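Local coordinates for fatty acid synthase 1, isoform A (Drosophila melanogaster, PDB 6FN6), which probably builds long-chain saturated fatty acids from acetyl-CoA and malonyl-CoA using NADPH, this piece being its dehydratase, enoylreductase and ketoreductase modifying region, at residues A[59-65]-A[194-200]; A[86-90]-A[101-105]; A[493-499]-A[1079-1084]; A[611-616]-A[879-884]; A[763-768]-A[788-792]. All coordinates share one frame; numbering follows the deposited sequence.

Contacts 1 and 2 share one antiparallel run of strands in the dehydratase: strand 98-105 lies beside strand 58-65, E61 N is 2.7 Å from K103 O, and L63 CD2 packs on F90 CZ at 3.7 Å. Contact 1 is nearer the predicted catalytic pair, the side chain of I196 being about 9 Å from that of D175 and that of F65 about 10 Å from that of H24. Contacts 4 and 5 belong to the enoylreductase, their centres about 22 Å apart, and along the chain contact 5 is nested within contact 4. Contact 3, joining pseudo-ketoreductase to ketoreductase, encloses both in sequence yet lies about 53 Å from contact 4, centre to centre.

Contact 1 of 5, residues A[59-65]-A[194-200]; sequences VMENLVF and TRIERAV
The seam of the double hotdog dehydratase is an antiparallel strand pair, 59-65 against 194-200, in which M60 and A199 exchange backbone hydrogen bonds: M60 N to A199 O is 3.0 Å and A199 N to M60 O 2.9 Å. Both chains turn a corner at N62 and E197, and N62 N donates to E197 O, though from above the carbonyl plane. The ladder resumes with a bonded pair between L63 and I196 and ends with F65 N on T194 O, an almost straight bond at 175°.

One strand probably belongs to the N-terminal hotdog, the other to the C-terminal one, so this ladder joins the two halves edge to edge. On the face bearing M60, L63, A199 and I196, apolar residues pack against helix 34-48, where M38 touches L63 and A199. The small A199 brings its CB to 4.2 Å from L63 CD1, and I196 CD1 meets the edge of the F65 ring, 3.8 Å from CE2.

The face with E61 and R198 mixes V59, V64 and V200 with charged groups. R198 has CG anti to its backbone N (chi1 -163°) and stays extended to NE, which lays its guanidinium beside E61, where NH1 forms a salt bridge with OE1 of 2.9 Å. The two planes are 58° apart, so the ions meet through this single oxygen. V59 CG1 lies over a guanidinium face, 3.9 Å from R198 NE. NH2 has a second salt bridge to E113, while E197 OE2 sits at the guanidinium edge, a long 4.0 Å from R198 NH1.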
# COMPACT_ATOMS: atom_id res chain seq x y z
N VAL A 59 17.06 11.73 -12.42
CA VAL A 59 15.63 11.81 -12.15
C VAL A 59 15.35 11.26 -10.76
O VAL A 59 15.54 10.07 -10.51
CB VAL A 59 14.82 11.05 -13.22
CG1 VAL A 59 13.34 11.02 -12.86
CG2 VAL A 59 15.02 11.67 -14.59
N MET A 60 14.90 12.13 -9.87
CA MET A 60 14.55 11.71 -8.52
C MET A 60 13.06 11.45 -8.43
O MET A 60 12.26 12.15 -9.06
CB MET A 60 14.96 12.78 -7.50
CG MET A 60 16.43 13.15 -7.59
SD MET A 60 16.97 14.18 -6.22
CE MET A 60 18.43 14.91 -6.95
N GLU A 61 12.67 10.45 -7.65
CA GLU A 61 11.27 10.08 -7.53
C GLU A 61 10.90 9.72 -6.10
O GLU A 61 11.72 9.22 -5.33
CB GLU A 61 10.94 8.91 -8.46
CG GLU A 61 11.11 9.23 -9.93
CD GLU A 61 10.84 8.03 -10.81
OE1 GLU A 61 9.66 7.80 -11.15
OE2 GLU A 61 11.80 7.32 -11.17
N ASN A 62 9.64 9.98 -5.75
CA ASN A 62 9.10 9.63 -4.44
C ASN A 62 9.96 10.20 -3.33
O ASN A 62 10.28 9.51 -2.35
CB ASN A 62 8.98 8.11 -4.29
CG ASN A 62 8.14 7.70 -3.09
OD1 ASN A 62 7.09 8.28 -2.83
ND2 ASN A 62 8.61 6.70 -2.35
N LEU A 63 10.35 11.46 -3.47
CA LEU A 63 11.12 12.14 -2.44
C LEU A 63 10.25 12.37 -1.21
O LEU A 63 9.16 12.91 -1.31
CB LEU A 63 11.68 13.46 -2.96
CG LEU A 63 12.87 13.35 -3.91
CD1 LEU A 63 13.07 14.64 -4.68
CD2 LEU A 63 14.13 13.00 -3.14
N VAL A 64 10.76 11.95 -0.05
CA VAL A 64 10.07 12.18 1.21
C VAL A 64 11.02 12.86 2.18
O VAL A 64 12.12 12.38 2.44
CB VAL A 64 9.53 10.87 1.81
CG1 VAL A 64 8.78 11.15 3.11
CG2 VAL A 64 8.63 10.15 0.82
N PHE A 65 10.59 13.99 2.72
CA PHE A 65 11.36 14.70 3.72
C PHE A 65 10.73 14.43 5.09
O PHE A 65 9.76 15.08 5.49
CB PHE A 65 11.42 16.19 3.39
CG PHE A 65 11.90 16.46 1.98
CD1 PHE A 65 13.25 16.48 1.69
CD2 PHE A 65 10.99 16.66 0.95
CE1 PHE A 65 13.69 16.72 0.40
CE2 PHE A 65 11.43 16.89 -0.34
CZ PHE A 65 12.78 16.92 -0.62
N THR A 194 6.99 18.32 2.21
CA THR A 194 6.81 16.97 2.74
C THR A 194 7.21 15.93 1.70
O THR A 194 7.96 15.00 2.00
CB THR A 194 5.35 16.72 3.16
OG1 THR A 194 4.99 17.64 4.19
CG2 THR A 194 5.16 15.29 3.66
N ARG A 195 6.72 16.11 0.48
CA ARG A 195 6.98 15.16 -0.59
C ARG A 195 7.19 15.86 -1.92
O ARG A 195 6.72 16.98 -2.13
CB ARG A 195 5.81 14.17 -0.71
CG ARG A 195 5.92 12.96 0.19
CD ARG A 195 4.70 12.06 0.07
NE ARG A 195 3.58 12.55 0.87
CZ ARG A 195 2.37 12.86 0.40
NH1 ARG A 195 2.09 12.75 -0.89
NH2 ARG A 195 1.44 13.28 1.24
N ILE A 196 7.92 15.19 -2.80
CA ILE A 196 8.03 15.60 -4.20
C ILE A 196 7.97 14.31 -5.02
O ILE A 196 8.82 13.43 -4.86
CB ILE A 196 9.31 16.40 -4.49
CG1 ILE A 196 9.40 17.60 -3.55
CG2 ILE A 196 9.31 16.86 -5.94
CD1 ILE A 196 10.67 18.43 -3.71
N GLU A 197 6.97 14.21 -5.88
CA GLU A 197 6.75 13.00 -6.66
C GLU A 197 7.88 12.79 -7.67
O GLU A 197 8.42 11.69 -7.78
CB GLU A 197 5.40 13.06 -7.39
CG GLU A 197 5.09 11.83 -8.22
CD GLU A 197 5.14 12.09 -9.71
OE1 GLU A 197 4.50 13.06 -10.17
OE2 GLU A 197 5.83 11.33 -10.43
N ARG A 198 8.24 13.85 -8.39
CA ARG A 198 9.28 13.74 -9.41
C ARG A 198 10.08 15.03 -9.54
O ARG A 198 9.52 16.13 -9.53
CB ARG A 198 8.65 13.37 -10.75
CG ARG A 198 9.62 12.84 -11.78
CD ARG A 198 8.93 12.60 -13.11
NE ARG A 198 9.61 11.59 -13.92
CZ ARG A 198 9.39 10.28 -13.84
NH1 ARG A 198 8.50 9.80 -12.98
NH2 ARG A 198 10.06 9.44 -14.62
N ALA A 199 11.39 14.88 -9.65
CA ALA A 199 12.28 16.02 -9.85
C ALA A 199 13.27 15.71 -10.97
O ALA A 199 14.20 14.94 -10.79
CB ALA A 199 13.02 16.34 -8.56
N VAL A 200 13.05 16.33 -12.13
CA VAL A 200 13.92 16.13 -13.28
C VAL A 200 14.98 17.23 -13.33
O VAL A 200 14.65 18.41 -13.35
CB VAL A 200 13.12 16.09 -14.59
CG1 VAL A 200 14.02 15.73 -15.76
CG2 VAL A 200 11.97 15.11 -14.48

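Contact 2 of 5, residues A[86-90]-A[101-105]; sequences GTGAF and SGKIT
The carbonyl oxygen of G102 is met twice by the facing strand: F90 N donates a hydrogen bond of 2.8 Å to G102 O, and A89 CA brings its hydrogen to the same oxygen as a CA-H...O contact of 3.3 Å. The return bond, G102 N to F90 O, is weak.

F90 folds its ring back over this pair. Its CG stands between the backbone N and the carbonyl carbon (chi1 74°), the crowded position, and from there the ring lies across the G102 backbone, with G102 N over one face and offset toward the rim. Glycine suits the place, since a CB there would press against CE2 of F90. The ring also reaches I104, whose CG2 is 3.9 Å from F90 CD2; F90 packs on A41 as well and I104 on F45, both of helix 34-48.

Farther along, I104 N donates to G88 O at 3.2 Å, entering 40° above the carbonyl plane. G88 has a positive phi, 91°, at which a side chain would run into the carbonyl oxygen before it. K103, extended from CG to its amine, passes along the loop before strand 89-93 and brings CE to 3.7 Å from T87 O. The hydroxyl of T87 bonds to E91 of the second subunit and also takes a weak bond from A89 N, while that of S101 bonds to H66.

A non-hydrogen-bonded pair, A89 with K103, next to a hydrogen-bonded one, F90 with G102, is the antiparallel ladder of a beta hairpin, here strands 89-93 and 98-105 of the predicted N-terminal hotdog.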
# COMPACT_ATOMS: atom_id res chain seq x y z
N GLY A 86 20.03 -2.35 -6.72
CA GLY A 86 18.89 -3.05 -7.27
C GLY A 86 17.76 -2.17 -7.76
O GLY A 86 17.36 -2.26 -8.92
N THR A 87 17.23 -1.33 -6.88
CA THR A 87 16.06 -0.52 -7.20
C THR A 87 16.39 0.95 -7.41
O THR A 87 15.63 1.68 -8.05
CB THR A 87 14.99 -0.63 -6.09
OG1 THR A 87 15.56 -0.22 -4.84
CG2 THR A 87 14.48 -2.06 -5.98
N GLY A 88 17.52 1.39 -6.87
CA GLY A 88 17.91 2.79 -6.96
C GLY A 88 17.41 3.63 -5.80
O GLY A 88 17.60 4.85 -5.78
N ALA A 89 16.75 2.99 -4.84
CA ALA A 89 16.28 3.69 -3.65
C ALA A 89 17.47 4.18 -2.84
O ALA A 89 18.48 3.48 -2.72
CB ALA A 89 15.40 2.77 -2.81
N PHE A 90 17.35 5.39 -2.29
CA PHE A 90 18.41 5.95 -1.47
C PHE A 90 17.84 6.47 -0.15
O PHE A 90 16.63 6.63 -0.00
CB PHE A 90 19.14 7.07 -2.21
CG PHE A 90 18.36 8.35 -2.32
CD1 PHE A 90 18.48 9.33 -1.34
CD2 PHE A 90 17.52 8.58 -3.39
CE1 PHE A 90 17.77 10.51 -1.44
CE2 PHE A 90 16.80 9.75 -3.49
CZ PHE A 90 16.93 10.72 -2.51
N SER A 101 14.26 10.16 2.09
CA SER A 101 14.23 8.92 1.31
C SER A 101 13.67 9.21 -0.08
O SER A 101 12.95 10.19 -0.28
CB SER A 101 13.38 7.86 2.01
OG SER A 101 11.99 8.13 1.87
N GLY A 102 13.99 8.34 -1.03
CA GLY A 102 13.49 8.48 -2.39
C GLY A 102 14.19 7.56 -3.36
O GLY A 102 14.90 6.63 -2.96
N LYS A 103 13.99 7.82 -4.65
CA LYS A 103 14.58 7.01 -5.70
C LYS A 103 15.33 7.91 -6.68
O LYS A 103 14.90 9.03 -6.95
CB LYS A 103 13.50 6.20 -6.43
CG LYS A 103 13.98 5.45 -7.66
CD LYS A 103 12.83 4.70 -8.33
CE LYS A 103 13.26 4.09 -9.65
NZ LYS A 103 12.16 3.33 -10.30
N ILE A 104 16.45 7.42 -7.20
CA ILE A 104 17.26 8.19 -8.14
C ILE A 104 17.83 7.29 -9.23
O ILE A 104 18.39 6.24 -8.94
CB ILE A 104 18.38 8.96 -7.41
CG1 ILE A 104 19.08 9.92 -8.38
CG2 ILE A 104 19.39 7.98 -6.80
CD1 ILE A 104 19.99 10.91 -7.70
N THR A 105 17.68 7.71 -10.48
CA THR A 105 18.18 6.95 -11.61
C THR A 105 18.70 7.87 -12.71
O THR A 105 18.19 8.97 -12.90
CB THR A 105 17.10 6.03 -12.21
OG1 THR A 105 15.97 6.81 -12.61
CG2 THR A 105 16.66 4.99 -11.19

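Contact 3 of 5, residues A[493-499]-A[1079-1084]; sequences LFGAVGL and SAMERI
G495, the N-cap of helix 496-504 in the pseudo-ketoreductase, docks on S1079 of helix 1072-1090 in the ketoreductase, so two Rossmann-type domains far apart in sequence are joined here. Three hydrogen bonds cross the contact. G495 N reaches S1079 O at 3.0 Å from above the carbonyl plane, while R1083 N takes the opposite face of that oxygen. Standing opposite its backbone N (chi1 179°), S1079 OG is brought to G495 O and donates to it at 2.8 Å, in the carbonyl plane on a lone pair.

E1082 stretches from helix 1072-1090 to the first turn of helix 496-504, where OE1 accepts G498 N on its syn lone pair at 2.8 Å, and OE2 is held by Q1099. The helix N-terminus probably stabilises this negative charge. An alanine here is likely to leave G498 N and Q1099 without their shared carboxylate. G495 and G498 suit their places, since a CB on either would collide with S1079 or E1082 OE1.

Apolar contact comes from the poorly ordered L493, whose CD2 lies 4.0 Å from A1080 CB and packs on I1084. R1083 sends its charged end to E1086. At the edge of the F494 ring, near its plane, S1079 OG is 4.2 Å from CD1.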
# COMPACT_ATOMS: atom_id res chain seq x y z
N LEU A 493 -4.89 72.62 20.75
CA LEU A 493 -3.85 71.87 20.05
C LEU A 493 -2.54 71.92 20.82
O LEU A 493 -1.46 71.92 20.22
CB LEU A 493 -3.64 72.41 18.63
CG LEU A 493 -4.78 72.23 17.63
CD1 LEU A 493 -4.43 72.93 16.33
CD2 LEU A 493 -5.09 70.76 17.40
N PHE A 494 -2.64 71.97 22.14
CA PHE A 494 -1.48 71.78 22.99
C PHE A 494 -1.84 70.89 24.16
O PHE A 494 -2.27 71.37 25.21
CB PHE A 494 -0.92 73.12 23.48
CG PHE A 494 -0.24 73.92 22.41
CD1 PHE A 494 0.84 73.41 21.72
CD2 PHE A 494 -0.67 75.20 22.12
CE1 PHE A 494 1.47 74.15 20.73
CE2 PHE A 494 -0.04 75.95 21.14
CZ PHE A 494 1.03 75.42 20.45
N GLY A 495 -1.70 69.59 23.96
CA GLY A 495 -1.87 68.63 25.04
C GLY A 495 -0.69 68.74 25.97
O GLY A 495 0.45 68.85 25.52
N ALA A 496 -0.95 68.70 27.27
CA ALA A 496 0.09 68.93 28.27
C ALA A 496 1.18 67.86 28.18
O ALA A 496 2.37 68.17 28.28
CB ALA A 496 -0.52 68.95 29.66
N VAL A 497 0.78 66.61 27.97
CA VAL A 497 1.73 65.50 27.95
C VAL A 497 2.71 65.64 26.79
O VAL A 497 3.92 65.58 26.98
CB VAL A 497 0.98 64.15 27.88
CG1 VAL A 497 1.95 62.98 27.68
CG2 VAL A 497 0.15 63.94 29.14
N GLY A 498 2.17 65.84 25.59
CA GLY A 498 3.01 65.98 24.41
C GLY A 498 3.94 67.17 24.49
O GLY A 498 5.13 67.06 24.19
N LEU A 499 3.40 68.31 24.92
CA LEU A 499 4.17 69.54 25.02
C LEU A 499 5.31 69.39 26.02
O LEU A 499 6.41 69.91 25.81
CB LEU A 499 3.27 70.70 25.41
CG LEU A 499 3.93 72.08 25.46
CD1 LEU A 499 4.51 72.44 24.09
CD2 LEU A 499 2.96 73.15 25.93
N SER A 1079 1.29 66.38 20.62
CA SER A 1079 0.59 67.26 21.54
C SER A 1079 -0.74 67.71 20.95
O SER A 1079 -1.77 67.71 21.62
CB SER A 1079 1.45 68.47 21.88
OG SER A 1079 0.76 69.35 22.76
N ALA A 1080 -0.71 68.08 19.67
CA ALA A 1080 -1.91 68.53 18.97
C ALA A 1080 -2.96 67.42 18.89
O ALA A 1080 -4.13 67.63 19.21
CB ALA A 1080 -1.55 69.01 17.58
N MET A 1081 -2.55 66.23 18.45
CA MET A 1081 -3.46 65.10 18.33
C MET A 1081 -4.06 64.71 19.68
O MET A 1081 -5.22 64.32 19.76
CB MET A 1081 -2.74 63.89 17.72
CG MET A 1081 -2.46 64.04 16.23
SD MET A 1081 -1.71 62.56 15.53
CE MET A 1081 -1.47 63.08 13.83
N GLU A 1082 -3.24 64.81 20.72
CA GLU A 1082 -3.70 64.55 22.08
C GLU A 1082 -4.86 65.46 22.44
O GLU A 1082 -5.89 65.02 22.95
CB GLU A 1082 -2.56 64.76 23.09
CG GLU A 1082 -1.47 63.69 23.03
CD GLU A 1082 -0.25 64.07 23.84
OE1 GLU A 1082 -0.32 65.06 24.60
OE2 GLU A 1082 0.79 63.38 23.72
N ARG A 1083 -4.69 66.75 22.16
CA ARG A 1083 -5.69 67.75 22.50
C ARG A 1083 -6.96 67.55 21.68
O ARG A 1083 -8.07 67.65 22.20
CB ARG A 1083 -5.13 69.16 22.28
CG ARG A 1083 -5.87 70.26 23.02
CD ARG A 1083 -5.59 70.18 24.51
NE ARG A 1083 -6.03 71.38 25.23
CZ ARG A 1083 -7.17 71.47 25.91
NH1 ARG A 1083 -8.01 70.45 25.99
NH2 ARG A 1083 -7.46 72.61 26.53
N ILE A 1084 -6.79 67.28 20.39
CA ILE A 1084 -7.92 67.04 19.50
C ILE A 1084 -8.83 65.94 20.06
O ILE A 1084 -10.06 66.10 20.08
CB ILE A 1084 -7.44 66.68 18.09
CG1 ILE A 1084 -6.77 67.89 17.44
CG2 ILE A 1084 -8.61 66.17 17.23
CD1 ILE A 1084 -6.12 67.61 16.09

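Contact 4 of 5, residues A[611-616]-A[879-884]; sequences INFRDV and AFRFMA
M883 reaches from helix 876-885 across to I611 and F613. From CB its chain leaves with CG anti to the backbone N (chi1 -173°) and stays extended, so CB and CG serve as a spacer that carries the sulfur across to segment 611-616. SD arrives 3.5 Å from I611 O and also touches two methyls, I611 CG2 at 4.1 Å and V616 CG2 at 4.2 Å. The terminal CE then settles over the middle of the F613 ring, 3.8 Å from its centroid and only 5° off the normal. This CH-pi contact, with the sulfur higher above the same ring, makes a Met-aromatic pair; an unbranched methionine suits a path between a backbone carbonyl and a ring.

The setting is the enoylreductase, whose zinc-binding dehydrogenase family ties it to the medium-chain dehydrogenases. I611, at strand 601-611, pairs its backbone with V892 of strand 891-895. N612 occupies the N-cap position of helix 613-620, without a capping bond from its side chain, and V616 touches F880, M883 and A884.

I611 branches to grip F880: CG2 lies over one ring face, offset toward the rim, and CG1 is 3.9 Å from CE1, while CD1 goes on to A879 CB at 4.0 Å. A glycine here would probably leave that face of F880 without its cover and the A879 methyl without its mate. D615 O meets the F880 ring at its edge, 3.9 Å from CE2.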
# COMPACT_ATOMS: atom_id res chain seq x y z
N ILE A 611 -17.60 17.29 22.60
CA ILE A 611 -16.28 17.38 22.00
C ILE A 611 -16.00 16.10 21.24
O ILE A 611 -16.29 15.00 21.72
CB ILE A 611 -15.19 17.63 23.06
CG1 ILE A 611 -15.52 18.86 23.91
CG2 ILE A 611 -13.84 17.82 22.39
CD1 ILE A 611 -15.87 18.51 25.33
N ASN A 612 -15.43 16.25 20.05
CA ASN A 612 -15.00 15.10 19.26
C ASN A 612 -13.49 15.16 19.09
O ASN A 612 -12.87 16.19 19.37
CB ASN A 612 -15.70 15.09 17.90
CG ASN A 612 -17.16 14.67 18.00
OD1 ASN A 612 -17.47 13.48 18.01
ND2 ASN A 612 -18.06 15.64 18.08
N PHE A 613 -12.89 14.06 18.66
CA PHE A 613 -11.44 13.99 18.54
C PHE A 613 -10.90 15.10 17.64
O PHE A 613 -9.80 15.61 17.87
CB PHE A 613 -11.00 12.62 18.01
CG PHE A 613 -11.01 11.53 19.05
CD1 PHE A 613 -10.22 11.64 20.19
CD2 PHE A 613 -11.80 10.40 18.90
CE1 PHE A 613 -10.22 10.65 21.15
CE2 PHE A 613 -11.80 9.41 19.87
CZ PHE A 613 -11.01 9.53 20.99
N ARG A 614 -11.67 15.49 16.63
CA ARG A 614 -11.24 16.53 15.71
C ARG A 614 -10.99 17.84 16.46
O ARG A 614 -10.06 18.58 16.13
CB ARG A 614 -12.28 16.74 14.61
CG ARG A 614 -11.83 17.68 13.49
CD ARG A 614 -12.96 17.95 12.50
NE ARG A 614 -13.04 19.35 12.09
CZ ARG A 614 -13.46 20.34 12.88
NH1 ARG A 614 -13.81 20.09 14.13
NH2 ARG A 614 -13.51 21.58 12.41
N ASP A 615 -11.81 18.12 17.46
CA ASP A 615 -11.63 19.31 18.28
C ASP A 615 -10.34 19.20 19.09
O ASP A 615 -9.59 20.17 19.21
CB ASP A 615 -12.82 19.52 19.21
CG ASP A 615 -14.11 19.80 18.45
OD1 ASP A 615 -14.03 20.27 17.30
OD2 ASP A 615 -15.19 19.53 19.00
N VAL A 616 -10.09 18.02 19.64
CA VAL A 616 -8.89 17.78 20.43
C VAL A 616 -7.66 17.89 19.54
O VAL A 616 -6.68 18.55 19.90
CB VAL A 616 -8.94 16.40 21.12
CG1 VAL A 616 -7.70 16.19 22.00
CG2 VAL A 616 -10.20 16.25 21.94
N ALA A 879 -12.59 19.16 30.54
CA ALA A 879 -13.34 18.36 29.57
C ALA A 879 -12.42 17.86 28.46
O ALA A 879 -12.44 16.68 28.12
CB ALA A 879 -14.49 19.17 28.99
N PHE A 880 -11.62 18.76 27.90
CA PHE A 880 -10.69 18.40 26.83
C PHE A 880 -9.59 17.47 27.31
O PHE A 880 -9.32 16.45 26.69
CB PHE A 880 -10.07 19.66 26.23
CG PHE A 880 -10.86 20.26 25.10
CD1 PHE A 880 -12.02 20.98 25.35
CD2 PHE A 880 -10.46 20.09 23.79
CE1 PHE A 880 -12.75 21.52 24.31
CE2 PHE A 880 -11.18 20.63 22.75
CZ PHE A 880 -12.33 21.35 23.01
N ARG A 881 -8.95 17.83 28.42
CA ARG A 881 -7.88 17.00 28.98
C ARG A 881 -8.40 15.60 29.30
O ARG A 881 -7.67 14.62 29.19
CB ARG A 881 -7.28 17.65 30.22
CG ARG A 881 -6.45 18.88 29.91
CD ARG A 881 -5.71 19.41 31.13
NE ARG A 881 -4.89 20.57 30.80
CZ ARG A 881 -3.70 20.50 30.21
NH1 ARG A 881 -3.18 19.33 29.87
NH2 ARG A 881 -3.03 21.61 29.95
N PHE A 882 -9.66 15.52 29.70
CA PHE A 882 -10.27 14.25 30.08
C PHE A 882 -10.44 13.35 28.86
O PHE A 882 -10.24 12.14 28.96
CB PHE A 882 -11.62 14.49 30.75
CG PHE A 882 -12.31 13.22 31.18
CD1 PHE A 882 -11.87 12.52 32.29
CD2 PHE A 882 -13.40 12.74 30.47
CE1 PHE A 882 -12.50 11.36 32.69
CE2 PHE A 882 -14.03 11.58 30.87
CZ PHE A 882 -13.59 10.88 31.97
N MET A 883 -10.81 13.93 27.73
CA MET A 883 -11.01 13.13 26.52
C MET A 883 -9.66 12.71 25.95
O MET A 883 -9.52 11.61 25.42
CB MET A 883 -11.80 13.90 25.46
CG MET A 883 -12.17 13.04 24.26
SD MET A 883 -13.35 13.79 23.13
CE MET A 883 -13.63 12.42 22.01
N ALA A 884 -8.67 13.59 26.05
CA ALA A 884 -7.33 13.30 25.55
C ALA A 884 -6.74 12.08 26.25
O ALA A 884 -6.03 11.29 25.62
CB ALA A 884 -6.42 14.51 25.74

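Contact 5 of 5, residues A[763-768]-A[788-792]; sequences SRDTSF and LSEEK
K792 lies lengthwise alongside the loop 763-768, its chain extended from CG to the amine and set across a row of carbonyl oxygens. With CG beside its own backbone N (chi1 -63°), the chain runs back along the loop: CG passes D765 O, CE comes to 3.4 Å from R764 O, and NZ ends in a weak hydrogen bond of 3.4 Å to S763 O. A long lysine suits this path, since its methylenes lie against backbone and only the tip needs a polar partner.

T766 and E791 cross at about a right angle, the methyl CG2 of T766 being 4.0 Å from E791 CG.

F768 turns its ring edge to the helix, with K792 O near the ring plane and 3.5 Å from CZ. L788 CD2 approaches the same ring obliquely, 4.3 Å from CE2, and H714 stacks edge-to-face on it. Inside the loop, D765 OD1 caps the turn before helix 768-775, accepting S767 N at 2.9 Å and also S767 OG, both from the same face of the carboxylate.

Both segments follow strands of the parallel sheet of the enoylreductase's Rossmann-type half, 760-762 and 781-786, and lead into helices. Most contacts between them are van der Waals, and the lysine's ammonium is probably eased by the carbonyl dipoles of the loop. Its weak, long bond goes to a backbone oxygen, and so does not depend on a particular side chain in the loop.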
# COMPACT_ATOMS: atom_id res chain seq x y z
N SER A 763 -6.97 -3.97 21.67
CA SER A 763 -6.64 -2.91 20.72
C SER A 763 -5.23 -2.35 20.94
O SER A 763 -4.70 -1.64 20.09
CB SER A 763 -7.66 -1.77 20.80
OG SER A 763 -7.68 -1.18 22.09
N ARG A 764 -4.63 -2.67 22.09
CA ARG A 764 -3.30 -2.17 22.40
C ARG A 764 -2.23 -2.82 21.52
O ARG A 764 -1.16 -2.24 21.31
CB ARG A 764 -2.95 -2.41 23.87
CG ARG A 764 -3.58 -1.42 24.85
CD ARG A 764 -3.47 -1.93 26.28
NE ARG A 764 -4.36 -3.06 26.54
CZ ARG A 764 -4.45 -3.69 27.71
NH1 ARG A 764 -3.70 -3.31 28.74
NH2 ARG A 764 -5.29 -4.71 27.86
N ASP A 765 -2.52 -4.01 21.01
CA ASP A 765 -1.55 -4.76 20.21
C ASP A 765 -2.19 -5.33 18.95
O ASP A 765 -3.29 -4.92 18.56
CB ASP A 765 -0.93 -5.89 21.05
CG ASP A 765 -1.95 -6.92 21.52
OD1 ASP A 765 -3.05 -7.00 20.93
OD2 ASP A 765 -1.65 -7.66 22.48
N THR A 766 -1.48 -6.24 18.29
CA THR A 766 -1.95 -6.87 17.06
C THR A 766 -2.58 -8.25 17.30
O THR A 766 -2.92 -8.95 16.35
CB THR A 766 -0.80 -7.03 16.05
OG1 THR A 766 0.30 -7.72 16.67
CG2 THR A 766 -0.34 -5.69 15.54
N SER A 767 -2.71 -8.63 18.57
CA SER A 767 -3.20 -9.97 18.92
C SER A 767 -4.55 -10.28 18.29
O SER A 767 -4.85 -11.44 18.02
CB SER A 767 -3.30 -10.11 20.44
OG SER A 767 -4.40 -9.39 20.95
N PHE A 768 -5.35 -9.25 18.04
CA PHE A 768 -6.70 -9.45 17.52
C PHE A 768 -6.69 -10.14 16.16
O PHE A 768 -7.68 -10.76 15.76
CB PHE A 768 -7.45 -8.12 17.43
CG PHE A 768 -6.85 -7.15 16.45
CD1 PHE A 768 -7.16 -7.23 15.11
CD2 PHE A 768 -6.00 -6.15 16.89
CE1 PHE A 768 -6.62 -6.33 14.20
CE2 PHE A 768 -5.45 -5.25 15.99
CZ PHE A 768 -5.76 -5.34 14.65
N LEU A 788 -7.63 2.42 13.88
CA LEU A 788 -6.26 2.14 14.31
C LEU A 788 -5.30 2.45 13.16
O LEU A 788 -5.73 2.68 12.03
CB LEU A 788 -6.12 0.68 14.76
CG LEU A 788 -6.45 0.37 16.22
CD1 LEU A 788 -7.75 1.03 16.66
CD2 LEU A 788 -6.53 -1.14 16.42
N SER A 789 -4.00 2.45 13.44
CA SER A 789 -3.02 2.84 12.43
C SER A 789 -1.75 1.99 12.49
O SER A 789 -1.51 1.26 13.45
CB SER A 789 -2.65 4.31 12.60
OG SER A 789 -2.03 4.55 13.84
N GLU A 790 -0.94 2.11 11.44
CA GLU A 790 0.34 1.42 11.34
C GLU A 790 0.18 -0.10 11.49
O GLU A 790 -0.73 -0.68 10.90
CB GLU A 790 1.32 1.99 12.38
CG GLU A 790 1.60 3.48 12.16
CD GLU A 790 2.55 4.06 13.19
OE1 GLU A 790 3.68 4.43 12.81
OE2 GLU A 790 2.16 4.15 14.37
N GLU A 791 1.06 -0.74 12.27
CA GLU A 791 1.09 -2.20 12.32
C GLU A 791 -0.28 -2.79 12.64
O GLU A 791 -0.58 -3.92 12.26
CB GLU A 791 2.13 -2.69 13.35
CG GLU A 791 1.79 -2.41 14.81
CD GLU A 791 2.01 -0.96 15.22
OE1 GLU A 791 2.66 -0.22 14.46
OE2 GLU A 791 1.52 -0.57 16.30
N LYS A 792 -1.11 -2.02 13.34
CA LYS A 792 -2.45 -2.47 13.68
C LYS A 792 -3.39 -2.36 12.48
O LYS A 792 -4.41 -3.04 12.42
CB LYS A 792 -3.01 -1.66 14.85
CG LYS A 792 -2.22 -1.81 16.15
CD LYS A 792 -2.71 -0.84 17.21
CE LYS A 792 -1.72 -0.72 18.35
NZ LYS A 792 -2.06 0.40 19.28